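Local coordinates for protein small COPII coat GTPase SAR1 (Encephalitozoon cuniculi, PDB 6VS4) that belongs to the Arf family of small P-loop GTPases, probably acts with the COPII coat, and here holds guanosine-5'-diphosphate and a magnesium ion, at residues L6-I9 / Q10-L13; T21-Y24 / E25-Q29; R121-E124 / V125-A128; Y162-K165 / S166-S169. All coordinates share one frame; numbering follows the deposited sequence.

Along the chain the contacts come in series, each a local contact along a helix or, in contact 1, at its start. Contacts 1 and 2 share helix 9-33, which reaches out from the nucleotide-binding body: their centres lie about 38 Å and about 17 Å from the centre of the chain and about 24 Å from each other. Both touch the second and third subunits, consistent with a part for this helix in the four-chain assembly. Contacts 3 and 4, on helices 122-135 and 162-172, belong to the alpha/beta body; their centres are about 16 Å apart and they meet where Phe-122 packs on Trp-167 and Leu-168. Contacts 2 and 3 lie on opposite sides of the chain's centre, their own centres about 34 Å apart.

Contact 1: residues L6-I9 / Q10-L13; sequences LDNI and QEYL
The Tyr-12 ring takes the carbonyl oxygen of Asn-8 at its edge, close to the ring plane, with CD2 3.3 Å from Asn-8 O. That same oxygen accepts the backbone N-H of Tyr-12 at 3.2 Å. The other flat pair is turned almost square: the carboxylate of Glu-11 and the amide of Asn-8 have planes 82° apart. Because Glu-11 bends at chi2 (78°), its OE1 folds back over the start of the helix, 3.2 Å from Asn-8 CA. Asn-8 is the N-cap residue, though its side chain makes no capping bond. A water spans the entry to the helix, donating to Leu-6 O and accepting from Gln-10 N at 2.9 Å. Further along, Leu-13 N bonds to Ile-9 O, and Ile-9 CG2 lies 4.4 Å from Leu-13 CD1 on the apolar side. This first turn of helix 9-33 stands far from the body of its own chain and packs among other copies: the amide of Gln-10 bonds to Asn-199 and Ile-201 of the second subunit, while Tyr-12 meets the ring of Phe-23 on a helix of the third.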
loop_
_atom_site.group_PDB
_atom_site.type_symbol
_atom_site.label_atom_id
_atom_site.label_comp_id
_atom_site.label_asym_id
_atom_site.label_seq_id
_atom_site.Cartn_x
_atom_site.Cartn_y
_atom_site.Cartn_z
ATOM N N LEU A 6 -18.345 4.532 5.928
ATOM C CA LEU A 6 -17.124 4.043 6.559
ATOM C C LEU A 6 -16.942 2.532 6.422
ATOM O O LEU A 6 -15.940 2.001 6.911
ATOM C CB LEU A 6 -17.102 4.428 8.036
ATOM C CG LEU A 6 -17.159 5.934 8.282
ATOM C CD1 LEU A 6 -16.872 6.273 9.760
ATOM C CD2 LEU A 6 -16.227 6.681 7.330
ATOM N N ASP A 7 -17.905 1.829 5.822
ATOM C CA ASP A 7 -17.871 0.370 5.752
ATOM C C ASP A 7 -16.635 -0.151 5.032
ATOM O O ASP A 7 -16.395 0.186 3.869
ATOM C CB ASP A 7 -19.131 -0.141 5.050
ATOM C CG ASP A 7 -20.313 -0.280 5.998
ATOM O OD1 ASP A 7 -20.102 -0.635 7.180
ATOM O OD2 ASP A 7 -21.457 -0.035 5.561
ATOM N N ASN A 8 -15.861 -0.986 5.735
ATOM C CA ASN A 8 -14.695 -1.710 5.233
ATOM C C ASN A 8 -13.488 -0.825 4.981
ATOM O O ASN A 8 -12.468 -1.330 4.507
ATOM C CB ASN A 8 -14.999 -2.502 3.954
ATOM C CG ASN A 8 -16.016 -3.588 4.182
ATOM O OD1 ASN A 8 -15.947 -4.313 5.173
ATOM N ND2 ASN A 8 -16.988 -3.688 3.286
ATOM N N ILE A 9 -13.575 0.477 5.239
ATOM C CA ILE A 9 -12.421 1.346 5.041
ATOM C C ILE A 9 -11.260 0.898 5.924
ATOM O O ILE A 9 -10.106 0.842 5.482
ATOM C CB ILE A 9 -12.810 2.805 5.334
ATOM C CG1 ILE A 9 -13.860 3.296 4.338
ATOM C CG2 ILE A 9 -11.589 3.701 5.278
ATOM C CD1 ILE A 9 -13.466 3.127 2.889
ATOM N N GLN A 10 -11.549 0.566 7.183
ATOM C CA GLN A 10 -10.502 0.159 8.109
ATOM C C GLN A 10 -9.878 -1.178 7.698
ATOM O O GLN A 10 -8.660 -1.363 7.817
ATOM C CB GLN A 10 -11.098 0.124 9.513
ATOM C CG GLN A 10 -10.853 1.417 10.260
ATOM C CD GLN A 10 -11.491 1.447 11.625
ATOM O OE1 GLN A 10 -12.316 0.595 11.952
ATOM N NE2 GLN A 10 -11.115 2.439 12.435
ATOM N N GLU A 11 -10.693 -2.128 7.218
ATOM C CA GLU A 11 -10.151 -3.413 6.774
ATOM C C GLU A 11 -9.162 -3.237 5.624
ATOM O O GLU A 11 -8.143 -3.933 5.568
ATOM C CB GLU A 11 -11.280 -4.356 6.368
ATOM C CG GLU A 11 -12.045 -4.979 7.533
ATOM C CD GLU A 11 -13.049 -4.029 8.167
ATOM O OE1 GLU A 11 -13.134 -2.863 7.728
ATOM O OE2 GLU A 11 -13.755 -4.452 9.110
ATOM N N TYR A 12 -9.446 -2.308 4.701
ATOM C CA TYR A 12 -8.512 -2.028 3.611
ATOM C C TYR A 12 -7.233 -1.371 4.115
ATOM O O TYR A 12 -6.141 -1.698 3.641
ATOM C CB TYR A 12 -9.175 -1.147 2.548
ATOM C CG TYR A 12 -9.888 -1.940 1.476
ATOM C CD1 TYR A 12 -9.190 -2.471 0.397
ATOM C CD2 TYR A 12 -11.254 -2.171 1.554
ATOM C CE1 TYR A 12 -9.837 -3.211 -0.580
ATOM C CE2 TYR A 12 -11.908 -2.904 0.589
ATOM C CZ TYR A 12 -11.199 -3.419 -0.477
ATOM O OH TYR A 12 -11.854 -4.148 -1.436
ATOM N N LEU A 13 -7.339 -0.423 5.050
ATOM C CA LEU A 13 -6.130 0.160 5.622
ATOM C C LEU A 13 -5.266 -0.915 6.276
ATOM O O LEU A 13 -4.037 -0.905 6.143
ATOM C CB LEU A 13 -6.503 1.248 6.628
ATOM C CG LEU A 13 -7.140 2.521 6.085
ATOM C CD1 LEU A 13 -7.674 3.379 7.227
ATOM C CD2 LEU A 13 -6.085 3.285 5.322
HETATM O O HOH W 1 -13.997 1.244 8.565
#

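Contact 2: residues T21-Y24 / E25-Q29; sequences TEFY and EKVFQ
Phe-23 and Val-27 meet on the apolar side of the helix, where CG2 of the valine comes 4.0 Å from CE1 of the ring, approaching it obliquely. Phe-23 has CG anti to its own backbone N (chi1 -166°), while Val-27 CG2 stands beside the valine N, and this brings the two groups together one turn apart. The same methyl also lies 3.5 Å from Phe-23 O. Roughly on the other side of the helix, Glu-25 lays its extended chain back along the preceding turn: its CG is 3.5 Å from Thr-21 O, and its OE2 is 3.7 Å from Thr-21 CG2, a van der Waals approach to a methyl. The threonine hydroxyl is engaged elsewhere, bonded to Lys-17 O. Beneath these side chains runs the i to i+4 ladder of an alpha-helix, the long N-terminal helix 9-33 of this Arf-family protein, which comes before strand 40-47. Lys-26 N reaches Glu-22 O at 2.9 Å, and Val-27 N bonds to Phe-23 O; the bond from Phe-28 N to Tyr-24 O, at 3.5 Å, is weak. Farther out, Lys-26 NZ bonds to Asn-30 OD1. Phe-28 packs on Leu-59 of helix 52-59 and Leu-205 of helix 204-223, joining the helix to its own body, whereas Phe-23 packs on Leu-13 of the second subunit, and Tyr-24 O accepts from Gln-10 NE2 of that subunit.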
loop_
_atom_site.group_PDB
_atom_site.type_symbol
_atom_site.label_atom_id
_atom_site.label_comp_id
_atom_site.label_asym_id
_atom_site.label_seq_id
_atom_site.Cartn_x
_atom_site.Cartn_y
_atom_site.Cartn_z
ATOM N N THR A 21 4.230 -4.011 5.470
ATOM C CA THR A 21 5.124 -4.635 6.443
ATOM C C THR A 21 5.886 -5.814 5.829
ATOM O O THR A 21 7.104 -5.932 6.006
ATOM C CB THR A 21 4.316 -5.059 7.664
ATOM O OG1 THR A 21 3.767 -3.890 8.276
ATOM C CG2 THR A 21 5.211 -5.770 8.690
ATOM N N GLU A 22 5.191 -6.685 5.083
ATOM C CA GLU A 22 5.873 -7.779 4.389
ATOM C C GLU A 22 6.926 -7.247 3.429
ATOM O O GLU A 22 8.032 -7.791 3.341
ATOM C CB GLU A 22 4.883 -8.630 3.592
ATOM C CG GLU A 22 3.800 -9.350 4.339
ATOM C CD GLU A 22 2.903 -10.119 3.377
ATOM O OE1 GLU A 22 1.660 -9.998 3.477
ATOM O OE2 GLU A 22 3.446 -10.826 2.496
ATOM N N PHE A 23 6.582 -6.189 2.687
ATOM C CA PHE A 23 7.508 -5.573 1.747
ATOM C C PHE A 23 8.732 -5.024 2.473
ATOM O O PHE A 23 9.875 -5.271 2.070
ATOM C CB PHE A 23 6.756 -4.459 1.005
ATOM C CG PHE A 23 7.448 -3.935 -0.216
ATOM C CD1 PHE A 23 8.708 -4.378 -0.582
ATOM C CD2 PHE A 23 6.821 -2.983 -1.006
ATOM C CE1 PHE A 23 9.328 -3.884 -1.717
ATOM C CE2 PHE A 23 7.430 -2.485 -2.140
ATOM C CZ PHE A 23 8.689 -2.937 -2.495
ATOM N N TYR A 24 8.502 -4.327 3.586
ATOM C CA TYR A 24 9.586 -3.786 4.392
ATOM C C TYR A 24 10.534 -4.891 4.835
ATOM O O TYR A 24 11.758 -4.745 4.746
ATOM C CB TYR A 24 8.980 -3.063 5.597
ATOM C CG TYR A 24 9.890 -2.125 6.356
ATOM C CD1 TYR A 24 9.905 -0.765 6.075
ATOM C CD2 TYR A 24 10.693 -2.591 7.400
ATOM C CE1 TYR A 24 10.721 0.102 6.780
ATOM C CE2 TYR A 24 11.513 -1.738 8.108
ATOM C CZ TYR A 24 11.521 -0.395 7.798
ATOM O OH TYR A 24 12.340 0.447 8.509
ATOM N N GLU A 25 9.983 -6.033 5.250
ATOM C CA GLU A 25 10.824 -7.144 5.679
ATOM C C GLU A 25 11.574 -7.756 4.507
ATOM O O GLU A 25 12.723 -8.188 4.658
ATOM C CB GLU A 25 9.984 -8.200 6.391
ATOM C CG GLU A 25 9.490 -7.764 7.761
ATOM C CD GLU A 25 8.341 -8.617 8.275
ATOM O OE1 GLU A 25 7.988 -9.608 7.594
ATOM O OE2 GLU A 25 7.813 -8.309 9.370
ATOM N N LYS A 26 10.929 -7.829 3.338
ATOM C CA LYS A 26 11.570 -8.424 2.169
ATOM C C LYS A 26 12.818 -7.651 1.770
ATOM O O LYS A 26 13.843 -8.252 1.427
ATOM C CB LYS A 26 10.583 -8.472 1.000
ATOM C CG LYS A 26 11.135 -9.146 -0.253
ATOM C CD LYS A 26 11.305 -10.642 -0.039
ATOM C CE LYS A 26 11.684 -11.365 -1.320
ATOM N NZ LYS A 26 13.123 -11.221 -1.660
ATOM N N VAL A 27 12.770 -6.319 1.863
ATOM C CA VAL A 27 13.933 -5.500 1.531
ATOM C C VAL A 27 15.102 -5.837 2.447
ATOM O O VAL A 27 16.251 -5.936 2.000
ATOM C CB VAL A 27 13.570 -4.006 1.600
ATOM C CG1 VAL A 27 14.820 -3.156 1.482
ATOM C CG2 VAL A 27 12.600 -3.656 0.490
ATOM N N PHE A 28 14.828 -6.040 3.736
ATOM C CA PHE A 28 15.886 -6.428 4.658
ATOM C C PHE A 28 16.479 -7.773 4.270
ATOM O O PHE A 28 17.701 -7.919 4.184
ATOM C CB PHE A 28 15.338 -6.460 6.085
ATOM C CG PHE A 28 16.327 -6.948 7.111
ATOM C CD1 PHE A 28 17.365 -6.138 7.545
ATOM C CD2 PHE A 28 16.191 -8.210 7.670
ATOM C CE1 PHE A 28 18.259 -6.586 8.499
ATOM C CE2 PHE A 28 17.084 -8.661 8.633
ATOM C CZ PHE A 28 18.122 -7.852 9.044
ATOM N N GLN A 29 15.622 -8.752 3.972
ATOM C CA GLN A 29 16.103 -10.072 3.573
ATOM C C GLN A 29 16.955 -9.994 2.313
ATOM O O GLN A 29 17.976 -10.681 2.203
ATOM C CB GLN A 29 14.920 -11.016 3.365
ATOM C CG GLN A 29 14.259 -11.459 4.666
ATOM C CD GLN A 29 12.827 -11.904 4.467
ATOM O OE1 GLN A 29 12.466 -12.400 3.404
ATOM N NE2 GLN A 29 12.005 -11.748 5.497
#

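Contact 3: residues R121-E124 / V125-A128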
loop_
_atom_site.group_PDB
_atom_site.type_symbol
_atom_site.label_atom_id
_atom_site.label_comp_id
_atom_site.label_asym_id
_atom_site.label_seq_id
_atom_site.Cartn_x
_atom_site.Cartn_y
_atom_site.Cartn_z
ATOM N N ARG A 121 22.323 -14.007 34.464
ATOM C CA ARG A 121 23.092 -14.968 33.687
ATOM C C ARG A 121 24.275 -14.322 32.979
ATOM O O ARG A 121 24.839 -14.918 32.054
ATOM C CB ARG A 121 22.179 -15.671 32.683
ATOM C CG ARG A 121 21.021 -16.412 33.339
ATOM C CD ARG A 121 20.075 -16.985 32.310
ATOM N NE ARG A 121 20.656 -18.091 31.565
ATOM C CZ ARG A 121 20.179 -18.525 30.403
ATOM N NH1 ARG A 121 19.124 -17.934 29.856
ATOM N NH2 ARG A 121 20.763 -19.544 29.785
ATOM N N PHE A 122 24.685 -13.129 33.421
ATOM C CA PHE A 122 25.823 -12.438 32.824
ATOM C C PHE A 122 27.127 -13.191 33.037
ATOM O O PHE A 122 28.072 -13.005 32.263
ATOM C CB PHE A 122 25.944 -11.023 33.389
ATOM C CG PHE A 122 25.096 -10.009 32.672
ATOM C CD1 PHE A 122 24.377 -10.361 31.545
ATOM C CD2 PHE A 122 25.013 -8.702 33.130
ATOM C CE1 PHE A 122 23.591 -9.424 30.878
ATOM C CE2 PHE A 122 24.232 -7.762 32.472
ATOM C CZ PHE A 122 23.519 -8.123 31.349
ATOM N N GLN A 123 27.201 -14.027 34.075
ATOM C CA GLN A 123 28.395 -14.834 34.290
ATOM C C GLN A 123 28.534 -15.912 33.221
ATOM O O GLN A 123 29.642 -16.170 32.737
ATOM C CB GLN A 123 28.362 -15.450 35.687
ATOM C CG GLN A 123 29.665 -16.114 36.089
ATOM C CD GLN A 123 30.844 -15.162 36.028
ATOM O OE1 GLN A 123 30.705 -13.965 36.269
ATOM N NE2 GLN A 123 32.015 -15.695 35.706
ATOM N N GLU A 124 27.424 -16.543 32.830
ATOM C CA GLU A 124 27.469 -17.455 31.689
ATOM C C GLU A 124 27.887 -16.725 30.422
ATOM O O GLU A 124 28.671 -17.252 29.627
ATOM C CB GLU A 124 26.110 -18.115 31.466
ATOM C CG GLU A 124 25.545 -18.875 32.635
ATOM C CD GLU A 124 24.260 -19.583 32.265
ATOM O OE1 GLU A 124 24.199 -20.150 31.154
ATOM O OE2 GLU A 124 23.311 -19.566 33.077
ATOM N N VAL A 125 27.373 -15.510 30.219
ATOM C CA VAL A 125 27.682 -14.766 28.999
ATOM C C VAL A 125 29.176 -14.502 28.902
ATOM O O VAL A 125 29.791 -14.703 27.848
ATOM C CB VAL A 125 26.879 -13.454 28.941
ATOM C CG1 VAL A 125 27.338 -12.608 27.764
ATOM C CG2 VAL A 125 25.385 -13.740 28.845
ATOM N N ARG A 126 29.787 -14.060 30.001
ATOM C CA ARG A 126 31.211 -13.748 29.951
ATOM C C ARG A 126 32.033 -15.010 29.723
ATOM O O ARG A 126 33.042 -14.977 29.010
ATOM C CB ARG A 126 31.639 -12.991 31.215
ATOM C CG ARG A 126 32.252 -13.799 32.332
ATOM C CD ARG A 126 32.761 -12.852 33.416
ATOM N NE ARG A 126 33.798 -11.961 32.897
ATOM C CZ ARG A 126 33.937 -10.688 33.251
ATOM N NH1 ARG A 126 33.094 -10.146 34.117
ATOM N NH2 ARG A 126 34.911 -9.956 32.725
ATOM N N GLU A 127 31.617 -16.133 30.321
ATOM C CA GLU A 127 32.281 -17.405 30.049
ATOM C C GLU A 127 32.037 -17.853 28.613
ATOM O O GLU A 127 32.967 -18.289 27.926
ATOM C CB GLU A 127 31.812 -18.470 31.041
ATOM C CG GLU A 127 32.756 -18.665 32.227
ATOM C CD GLU A 127 32.033 -18.695 33.565
ATOM O OE1 GLU A 127 32.589 -18.166 34.557
ATOM O OE2 GLU A 127 30.910 -19.244 33.627
ATOM N N ALA A 128 30.795 -17.748 28.136
ATOM C CA ALA A 128 30.530 -18.051 26.731
ATOM C C ALA A 128 31.374 -17.167 25.819
ATOM O O ALA A 128 31.970 -17.655 24.853
ATOM C CB ALA A 128 29.041 -17.889 26.417
#
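Gln-123 and Glu-127 make the side-chain hydrogen bond that crosses this turn, NE2 giving to OE1 at 2.8 Å. The acceptor lies near the amide plane of the glutamine, but the N-H comes down on the oxygen from above the carboxylate, 51° out of its plane. A bend at chi2 (57°) swings the Gln-123 amide round to face the next turn; there its OE1 also lies 3.7 Å from Arg-126 CD, an approach to the aliphatic part of the arginine. Among backbone bonds, Val-125 N reaches Arg-121 O at 3.2 Å, and Arg-126 N and Glu-127 N carry on the alpha-helical pattern from Phe-122 and Gln-123. Charge pairing sits at the helix start: Arg-121, the N-cap residue, presents NE in its guanidinium plane to Glu-124 OE2, a weak bond within a salt bridge at 3.4 Å, while its NH2 makes a salt bridge to Asp-48. The apolar contribution is Val-125 CG2, 4.4 Å from Phe-122 CD1; beyond it, Val-125 packs on Phe-112 and Val-114 of strand 109-115, as expected of the helix in a beta-alpha-beta crossover. The two carboxylates, Glu-124 (weakly) and Asp-48, probably offset the charge of Arg-121 and limit the swing of its guanidinium, tying the start of helix 122-135 to the loop after strand 40-47.

Contact 4: residues Y162-K165 / S166-S169; sequences YQWK and SWLS
Leu-168 sets its CD1 methyl over one face of the Trp-164 indole, 3.6 Å from the centroid of the six-membered ring and 13° off the ring normal, a clear CH-pi contact. The torsions of both residues bring it about. Trp-164 carries CG anti to its backbone N (chi1 180°), which swings the indole along the helix toward the following turn; Leu-168 has CG anti to the carbonyl carbon, and its extended chi2 of 179° carries CD1 outward over the ring. CG of the leucine meanwhile lies 3.4 Å from Trp-164 O, and Leu-168 N bonds to that oxygen at 2.9 Å; the same oxygen thus meets both the N-H and the CG of Leu-168. Trp-167 shares the chi1 choice of Trp-164, yet its indole points off a different side of the helix, and the two rings meet obliquely, CE3 of Trp-167 4.0 Å from CD1 of Trp-164. At the helix start, Ser-166 keeps OG beside its own N, which gives a weak bond to Tyr-162 O at 3.4 Å in addition to the bond from Ser-166 N to the same oxygen. Lys-165 bends at chi3, and its NZ forms a salt bridge with Glu-159. This surface part of helix 162-172 borders strand 186-190, where Lys-165 packs on Tyr-190 and Ser-169 on Ile-188, and Leu-168 touches Phe-122 of helix 122-135.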
loop_
_atom_site.group_PDB
_atom_site.type_symbol
_atom_site.label_atom_id
_atom_site.label_comp_id
_atom_site.label_asym_id
_atom_site.label_seq_id
_atom_site.Cartn_x
_atom_site.Cartn_y
_atom_site.Cartn_z
ATOM N N TYR A 162 25.618 6.122 28.302
ATOM C CA TYR A 162 27.015 5.713 28.433
ATOM C C TYR A 162 27.274 4.958 29.734
ATOM O O TYR A 162 28.149 4.084 29.768
ATOM C CB TYR A 162 27.949 6.920 28.301
ATOM C CG TYR A 162 27.830 7.980 29.369
ATOM C CD1 TYR A 162 28.553 7.880 30.553
ATOM C CD2 TYR A 162 27.030 9.104 29.182
ATOM C CE1 TYR A 162 28.467 8.852 31.533
ATOM C CE2 TYR A 162 26.937 10.088 30.165
ATOM C CZ TYR A 162 27.659 9.953 31.337
ATOM O OH TYR A 162 27.585 10.912 32.323
ATOM N N GLN A 163 26.533 5.267 30.803
ATOM C CA GLN A 163 26.672 4.499 32.038
ATOM C C GLN A 163 26.306 3.033 31.818
ATOM O O GLN A 163 27.064 2.129 32.182
ATOM C CB GLN A 163 25.793 5.092 33.145
ATOM C CG GLN A 163 26.174 6.482 33.614
ATOM C CD GLN A 163 25.317 6.965 34.781
ATOM O OE1 GLN A 163 25.429 6.456 35.895
ATOM N NE2 GLN A 163 24.463 7.954 34.528
ATOM N N TRP A 164 25.164 2.785 31.178
ATOM C CA TRP A 164 24.684 1.420 30.996
ATOM C C TRP A 164 25.559 0.654 30.013
ATOM O O TRP A 164 25.793 -0.548 30.188
ATOM C CB TRP A 164 23.226 1.467 30.543
ATOM C CG TRP A 164 22.527 0.161 30.290
ATOM C CD1 TRP A 164 22.193 -0.792 31.211
ATOM C CD2 TRP A 164 22.024 -0.306 29.032
ATOM N NE1 TRP A 164 21.530 -1.834 30.600
ATOM C CE2 TRP A 164 21.416 -1.559 29.263
ATOM C CE3 TRP A 164 22.046 0.204 27.732
ATOM C CZ2 TRP A 164 20.829 -2.296 28.245
ATOM C CZ3 TRP A 164 21.458 -0.530 26.722
ATOM C CH2 TRP A 164 20.860 -1.767 26.983
ATOM N N LYS A 165 26.061 1.329 28.977
ATOM C CA LYS A 165 26.980 0.669 28.057
ATOM C C LYS A 165 28.255 0.234 28.776
ATOM O O LYS A 165 28.743 -0.883 28.567
ATOM C CB LYS A 165 27.290 1.593 26.882
ATOM C CG LYS A 165 26.110 1.770 25.930
ATOM C CD LYS A 165 26.245 3.019 25.065
ATOM C CE LYS A 165 27.520 3.029 24.258
ATOM N NZ LYS A 165 27.776 4.392 23.725
ATOM N N SER A 166 28.782 1.082 29.663
ATOM C CA SER A 166 29.960 0.695 30.431
ATOM C C SER A 166 29.661 -0.483 31.349
ATOM O O SER A 166 30.463 -1.417 31.447
ATOM C CB SER A 166 30.474 1.879 31.249
ATOM O OG SER A 166 31.224 2.772 30.447
ATOM N N TRP A 167 28.499 -0.472 32.006
ATOM C CA TRP A 167 28.147 -1.553 32.924
ATOM C C TRP A 167 27.969 -2.877 32.188
ATOM O O TRP A 167 28.368 -3.932 32.697
ATOM C CB TRP A 167 26.881 -1.187 33.696
ATOM C CG TRP A 167 26.407 -2.233 34.652
ATOM C CD1 TRP A 167 26.956 -2.557 35.869
ATOM C CD2 TRP A 167 25.288 -3.108 34.473
ATOM N NE1 TRP A 167 26.236 -3.568 36.459
ATOM C CE2 TRP A 167 25.206 -3.923 35.625
ATOM C CE3 TRP A 167 24.336 -3.272 33.455
ATOM C CZ2 TRP A 167 24.216 -4.895 35.780
ATOM C CZ3 TRP A 167 23.355 -4.238 33.609
ATOM C CH2 TRP A 167 23.306 -5.040 34.762
ATOM N N LEU A 168 27.362 -2.847 30.996
ATOM C CA LEU A 168 27.216 -4.070 30.210
ATOM C C LEU A 168 28.576 -4.642 29.842
ATOM O O LEU A 168 28.810 -5.849 29.971
ATOM C CB LEU A 168 26.396 -3.798 28.949
ATOM C CG LEU A 168 24.895 -3.608 29.118
ATOM C CD1 LEU A 168 24.269 -3.333 27.762
ATOM C CD2 LEU A 168 24.279 -4.835 29.762
ATOM N N SER A 169 29.485 -3.784 29.377
ATOM C CA SER A 169 30.824 -4.250 29.035
ATOM C C SER A 169 31.559 -4.769 30.265
ATOM O O SER A 169 32.311 -5.747 30.177
ATOM C CB SER A 169 31.612 -3.128 28.362
ATOM O OG SER A 169 31.234 -2.991 27.000
#